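Local coordinates for phospholyase (PDB 5G4I), which is a pyridoxal-phosphate-dependent phospholyase, a class III transaminase homologue that eliminates phosphate from amino-alkyl phosphate substrates, at residues Gly211-Thr223 with Val241-Ser255. Residues are numbered along the deposited sequence; the frame is centred on the assembly and turned at random.
With PLP (pyridoxal-5'-phosphate), chain C; PO4 (phosphate ion), chain D.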
loop_
_atom_site.group_PDB
_atom_site.type_symbol
_atom_site.label_atom_id
_atom_site.label_comp_id
_atom_site.label_asym_id
_atom_site.label_seq_id
_atom_site.Cartn_x
_atom_site.Cartn_y
_atom_site.Cartn_z
ATOM N N GLY A 211 12.350 -20.163 -16.267
ATOM C CA GLY A 211 11.647 -19.649 -17.393
ATOM C C GLY A 211 11.571 -18.107 -17.353
ATOM O O GLY A 211 12.254 -17.493 -16.521
ATOM N N VAL A 212 10.789 -17.514 -18.242
ATOM C CA VAL A 212 10.653 -16.025 -18.246
ATOM C C VAL A 212 9.193 -15.694 -17.918
ATOM O O VAL A 212 8.236 -16.006 -18.666
ATOM C CB VAL A 212 11.035 -15.437 -19.629
ATOM C CG1 VAL A 212 10.870 -13.891 -19.581
ATOM C CG2 VAL A 212 12.451 -15.831 -20.014
ATOM N N SER A 213 8.983 -14.961 -16.787
ATOM C CA SER A 213 7.677 -14.421 -16.413
ATOM C C SER A 213 7.470 -12.971 -17.005
ATOM O O SER A 213 6.454 -12.713 -17.634
ATOM C CB SER A 213 7.486 -14.414 -14.873
ATOM O OG SER A 213 6.178 -13.923 -14.546
ATOM N N VAL A 214 8.449 -12.119 -16.785
ATOM C CA VAL A 214 8.283 -10.693 -17.159
ATOM C C VAL A 214 9.602 -10.035 -17.576
ATOM O O VAL A 214 10.701 -10.399 -17.081
ATOM C CB VAL A 214 7.722 -9.828 -16.018
ATOM C CG1 VAL A 214 6.375 -10.295 -15.534
ATOM C CG2 VAL A 214 8.602 -9.671 -14.896
ATOM N N PHE A 215 9.469 -8.956 -18.372
ATOM C CA PHE A 215 10.423 -7.817 -18.442
ATOM C C PHE A 215 9.699 -6.609 -17.828
ATOM O O PHE A 215 8.576 -6.295 -18.272
ATOM C CB PHE A 215 10.809 -7.538 -19.942
ATOM C CG PHE A 215 11.553 -6.260 -20.192
ATOM C CD1 PHE A 215 12.758 -6.033 -19.608
ATOM C CD2 PHE A 215 11.053 -5.298 -21.116
ATOM C CE1 PHE A 215 13.528 -4.873 -19.898
ATOM C CE2 PHE A 215 11.783 -4.162 -21.351
ATOM C CZ PHE A 215 13.012 -3.929 -20.777
ATOM N N LEU A 216 10.327 -5.986 -16.862
ATOM C CA LEU A 216 9.737 -4.876 -16.099
ATOM C C LEU A 216 10.690 -3.685 -16.267
ATOM O O LEU A 216 11.932 -3.799 -16.084
ATOM C CB LEU A 216 9.706 -5.253 -14.588
ATOM C CG LEU A 216 9.355 -4.186 -13.575
ATOM C CD1 LEU A 216 8.000 -3.551 -13.818
ATOM C CD2 LEU A 216 9.448 -4.761 -12.149
ATOM N N PHE A 217 10.178 -2.488 -16.643
ATOM C CA PHE A 217 11.057 -1.330 -16.978
ATOM C C PHE A 217 10.323 -0.024 -16.751
ATOM O O PHE A 217 9.104 0.091 -16.976
ATOM C CB PHE A 217 11.601 -1.406 -18.440
ATOM C CG PHE A 217 10.575 -1.092 -19.521
ATOM C CD1 PHE A 217 9.529 -1.964 -19.817
ATOM C CD2 PHE A 217 10.653 0.088 -20.274
ATOM C CE1 PHE A 217 8.613 -1.661 -20.843
ATOM C CE2 PHE A 217 9.751 0.386 -21.307
ATOM C CZ PHE A 217 8.735 -0.488 -21.585
ATOM N N ASP A 218 11.130 1.004 -16.355
ATOM C CA ASP A 218 10.744 2.429 -16.427
ATOM C C ASP A 218 11.070 2.974 -17.783
ATOM O O ASP A 218 12.280 3.024 -18.147
ATOM C CB ASP A 218 11.509 3.209 -15.333
ATOM C CG ASP A 218 11.546 4.724 -15.494
ATOM O OD1 ASP A 218 10.701 5.289 -16.232
ATOM O OD2 ASP A 218 12.475 5.338 -14.844
ATOM N N PRO A 219 10.094 3.388 -18.593
ATOM C CA PRO A 219 10.425 3.891 -19.999
ATOM C C PRO A 219 11.448 5.022 -20.099
ATOM O O PRO A 219 12.167 5.130 -21.085
ATOM C CB PRO A 219 9.037 4.400 -20.499
ATOM C CG PRO A 219 8.057 3.510 -19.822
ATOM C CD PRO A 219 8.613 3.292 -18.401
ATOM N N LEU A 220 11.547 5.886 -19.087
ATOM C CA LEU A 220 12.547 6.977 -19.039
ATOM C C LEU A 220 13.946 6.474 -18.604
ATOM O O LEU A 220 14.978 7.238 -18.713
ATOM C CB LEU A 220 12.108 8.132 -18.107
ATOM C CG LEU A 220 11.106 9.097 -18.803
ATOM C CD1 LEU A 220 10.491 10.047 -17.751
ATOM C CD2 LEU A 220 11.770 9.935 -19.919
ATOM N N PHE A 221 14.020 5.228 -18.030
ATOM C CA PHE A 221 15.282 4.732 -17.435
ATOM C C PHE A 221 15.933 5.828 -16.591
ATOM O O PHE A 221 17.165 6.100 -16.736
ATOM C CB PHE A 221 16.192 4.145 -18.533
ATOM C CG PHE A 221 15.560 2.898 -19.184
ATOM C CD1 PHE A 221 15.676 1.646 -18.562
ATOM C CD2 PHE A 221 14.823 3.002 -20.372
ATOM C CE1 PHE A 221 15.052 0.536 -19.141
ATOM C CE2 PHE A 221 14.229 1.887 -20.908
ATOM C CZ PHE A 221 14.341 0.652 -20.310
ATOM N N SER A 222 15.139 6.402 -15.684
ATOM C CA SER A 222 15.593 7.511 -14.855
ATOM C C SER A 222 16.593 7.160 -13.783
ATOM O O SER A 222 17.682 7.812 -13.703
ATOM C CB SER A 222 14.403 8.274 -14.291
ATOM O OG SER A 222 13.598 7.465 -13.475
ATOM N N THR A 223 16.377 6.134 -12.965
ATOM C CA THR A 223 17.333 5.705 -11.947
ATOM C C THR A 223 18.716 5.343 -12.569
ATOM O O THR A 223 19.764 5.499 -11.926
ATOM C CB THR A 223 16.742 4.510 -11.153
ATOM O OG1 THR A 223 15.507 4.938 -10.587
ATOM C CG2 THR A 223 17.645 3.985 -10.035
ATOM N N VAL A 241 10.837 -11.921 -25.188
ATOM C CA VAL A 241 10.145 -12.298 -23.998
ATOM C C VAL A 241 8.836 -13.082 -24.316
ATOM O O VAL A 241 8.549 -14.068 -23.653
ATOM C CB VAL A 241 9.838 -11.017 -23.153
ATOM C CG1 VAL A 241 8.751 -11.239 -22.019
ATOM C CG2 VAL A 241 11.102 -10.467 -22.557
ATOM N N ARG A 242 8.063 -12.592 -25.303
ATOM C CA ARG A 242 6.791 -13.268 -25.676
ATOM C C ARG A 242 7.080 -14.642 -26.268
ATOM O O ARG A 242 6.314 -15.587 -25.975
ATOM C CB ARG A 242 5.946 -12.353 -26.532
ATOM C CG ARG A 242 5.399 -11.171 -25.628
ATOM C CD ARG A 242 4.885 -10.078 -26.444
ATOM N NE ARG A 242 4.368 -9.011 -25.508
ATOM C CZ ARG A 242 4.165 -7.761 -25.901
ATOM N NH1 ARG A 242 4.513 -7.331 -27.119
ATOM N NH2 ARG A 242 3.668 -6.879 -25.014
ATOM N N ALA A 243 8.191 -14.754 -26.986
ATOM C CA ALA A 243 8.493 -16.118 -27.593
ATOM C C ALA A 243 8.857 -17.075 -26.425
ATOM O O ALA A 243 8.776 -18.323 -26.590
ATOM C CB ALA A 243 9.603 -15.994 -28.567
ATOM N N ALA A 244 9.357 -16.565 -25.295
ATOM C CA ALA A 244 9.677 -17.331 -24.090
ATOM C C ALA A 244 8.458 -17.533 -23.173
ATOM O O ALA A 244 8.627 -18.083 -22.090
ATOM C CB ALA A 244 10.810 -16.716 -23.311
ATOM N N GLY A 245 7.259 -17.075 -23.578
ATOM C CA GLY A 245 6.072 -17.259 -22.768
ATOM C C GLY A 245 5.865 -16.239 -21.644
ATOM O O GLY A 245 5.068 -16.484 -20.752
ATOM N N GLY A 246 6.524 -15.132 -21.753
ATOM C CA GLY A 246 6.460 -14.053 -20.724
ATOM C C GLY A 246 5.648 -12.841 -21.167
ATOM O O GLY A 246 5.147 -12.745 -22.318
ATOM N N LEU A 247 5.535 -11.855 -20.251
ATOM C CA LEU A 247 4.765 -10.608 -20.427
ATOM C C LEU A 247 5.674 -9.403 -20.237
ATOM O O LEU A 247 6.734 -9.469 -19.606
ATOM C CB LEU A 247 3.601 -10.509 -19.391
ATOM C CG LEU A 247 2.640 -11.711 -19.339
ATOM C CD1 LEU A 247 1.597 -11.574 -18.237
ATOM C CD2 LEU A 247 1.932 -11.895 -20.675
ATOM N N VAL A 248 5.190 -8.277 -20.718
ATOM C CA VAL A 248 5.879 -6.973 -20.545
ATOM C C VAL A 248 5.100 -6.080 -19.581
ATOM O O VAL A 248 3.871 -5.877 -19.764
ATOM C CB VAL A 248 6.042 -6.243 -21.900
ATOM C CG1 VAL A 248 6.678 -4.845 -21.659
ATOM C CG2 VAL A 248 6.888 -7.089 -22.867
ATOM N N ILE A 249 5.805 -5.557 -18.543
ATOM C CA ILE A 249 5.234 -4.608 -17.584
ATOM C C ILE A 249 5.950 -3.229 -17.822
ATOM O O ILE A 249 7.164 -3.123 -17.617
ATOM C CB ILE A 249 5.397 -4.971 -16.091
ATOM C CG1 ILE A 249 4.817 -6.384 -15.755
ATOM C CG2 ILE A 249 4.702 -3.900 -15.186
ATOM C CD1 ILE A 249 5.295 -6.912 -14.421
ATOM N N SER A 250 5.158 -2.179 -18.165
ATOM C CA SER A 250 5.698 -0.781 -18.099
ATOM C C SER A 250 5.379 -0.172 -16.746
ATOM O O SER A 250 4.148 0.002 -16.447
ATOM C CB SER A 250 5.115 0.107 -19.210
ATOM O OG SER A 250 5.712 1.400 -19.174
ATOM N N ASP A 251 6.428 0.196 -15.995
ATOM C CA ASP A 251 6.283 0.901 -14.695
ATOM C C ASP A 251 6.263 2.403 -15.052
ATOM O O ASP A 251 7.270 2.950 -15.466
ATOM C CB ASP A 251 7.450 0.527 -13.800
ATOM C CG ASP A 251 7.447 1.254 -12.464
ATOM O OD1 ASP A 251 6.796 2.295 -12.357
ATOM O OD2 ASP A 251 8.204 0.806 -11.549
ATOM N N GLU A 252 5.045 2.983 -14.939
ATOM C CA GLU A 252 4.765 4.398 -15.273
ATOM C C GLU A 252 4.801 5.284 -14.077
ATOM O O GLU A 252 4.333 6.444 -14.168
ATOM C CB GLU A 252 3.439 4.512 -16.013
ATOM C CG GLU A 252 3.437 3.840 -17.368
ATOM C CD GLU A 252 4.178 4.570 -18.472
ATOM O OE1 GLU A 252 4.375 5.793 -18.337
ATOM O OE2 GLU A 252 4.516 3.892 -19.467
ATOM N N VAL A 253 5.391 4.864 -12.975
ATOM C CA VAL A 253 5.415 5.754 -11.780
ATOM C C VAL A 253 6.178 7.013 -12.055
ATOM O O VAL A 253 5.694 8.115 -11.580
ATOM C CB VAL A 253 5.954 4.979 -10.512
ATOM C CG1 VAL A 253 6.121 5.938 -9.353
ATOM C CG2 VAL A 253 5.054 3.833 -10.167
ATOM N N GLN A 254 7.271 6.983 -12.779
ATOM C CA GLN A 254 8.070 8.182 -13.143
ATOM C C GLN A 254 7.656 8.831 -14.478
ATOM O O GLN A 254 7.795 10.086 -14.616
ATOM C CB GLN A 254 9.600 7.891 -13.286
ATOM C CG GLN A 254 10.255 7.391 -12.027
ATOM C CD GLN A 254 10.472 8.495 -10.990
ATOM O OE1 GLN A 254 10.543 9.650 -11.282
ATOM N NE2 GLN A 254 10.594 8.085 -9.779
ATOM N N SER A 255 7.203 8.066 -15.474
ATOM C CA SER A 255 6.997 8.571 -16.782
ATOM C C SER A 255 5.541 8.836 -17.140
ATOM O O SER A 255 5.288 9.324 -18.255
ATOM C CB SER A 255 7.596 7.624 -17.834
ATOM O OG SER A 255 7.041 6.314 -17.764
HETATM N N1 PLP C . 8.633 2.351 -9.312
HETATM C C2 PLP C . 9.160 3.548 -9.666
HETATM C C2A PLP C . 9.701 3.750 -11.057
HETATM C C3 PLP C . 9.205 4.663 -8.686
HETATM O O3 PLP C . 9.729 5.875 -9.018
HETATM C C4 PLP C . 8.660 4.406 -7.334
HETATM C C4A PLP C . 8.660 5.454 -6.290
HETATM C C5 PLP C . 8.111 3.053 -7.075
HETATM C C6 PLP C . 8.133 2.100 -8.090
HETATM C C5A PLP C . 7.536 2.711 -5.719
HETATM O O4P PLP C . 6.562 3.686 -5.355
HETATM P P PLP C . 5.980 3.739 -3.854
HETATM O O1P PLP C . 7.071 4.420 -3.065
HETATM O O2P PLP C . 4.709 4.544 -3.985
HETATM O O3P PLP C . 5.764 2.288 -3.497
HETATM P P PO4 D . 11.904 10.113 -6.156
HETATM O O1 PO4 D . 11.730 9.742 -7.510
HETATM O O2 PO4 D . 11.008 11.239 -5.645
HETATM O O3 PO4 D . 13.150 10.956 -6.401
HETATM O O4 PO4 D . 12.120 9.049 -5.111
HETATM O O HOH W 1 10.648 -19.286 -20.663
HETATM O O HOH W 2 8.259 5.348 -14.898
#
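F215 and I249 lie at the middle of a parallel strand pair, the two strands of a right-handed beta-alpha-beta unit closed by helix 233-243, in the seven-stranded mixed sheet that lies against the cofactor in this fold type I PLP enzyme; strand 214-217 also pairs with 140-143, and 247-251 with 276-279. Strands 214-217 and 247-251 run 14° apart, and five backbone bonds alternate between them; the straightest, I249 N to F215 O, has an N-H...O angle of 177°.

I249 can be followed outward from the sheet. Its CB sits 3.7 Å from L216 CD1, and CG2, anti to the backbone N, meets the same methyl. The other branch, CG1, turns the opposite way along the strand and carries CD1 to V214 CG1 at 3.7 Å, so two residues of strand 214-217 are gripped by one side chain. On the face that carries F215 and F217, the F217 ring receives V248 CG1 at its edge, 3.8 Å from CE1.

At the C-terminal ends of the strands, D218 and D251 each form an Asx turn, with L220 N and V253 N as donors. Water 2 bridges them, donating to D218 OD1 and D251 O while accepting from Q254 N. D251 OD2, which also bonds H148 and N124, lies 2.8 Å from PLP N1, facing the pyridine nitrogen as the corresponding aspartate does in fold type I enzymes. V253 CG1 packs against the cofactor ring, 3.4 Å from C3. The Q254 chain, bent at chi2 (-75°), passes S222 OG with its CG; its NE2 donates to PLP O3, at a doubtfully short distance, and to O1 of a free phosphate ion, probably from the crystallisation liquor, at 3.0 Å.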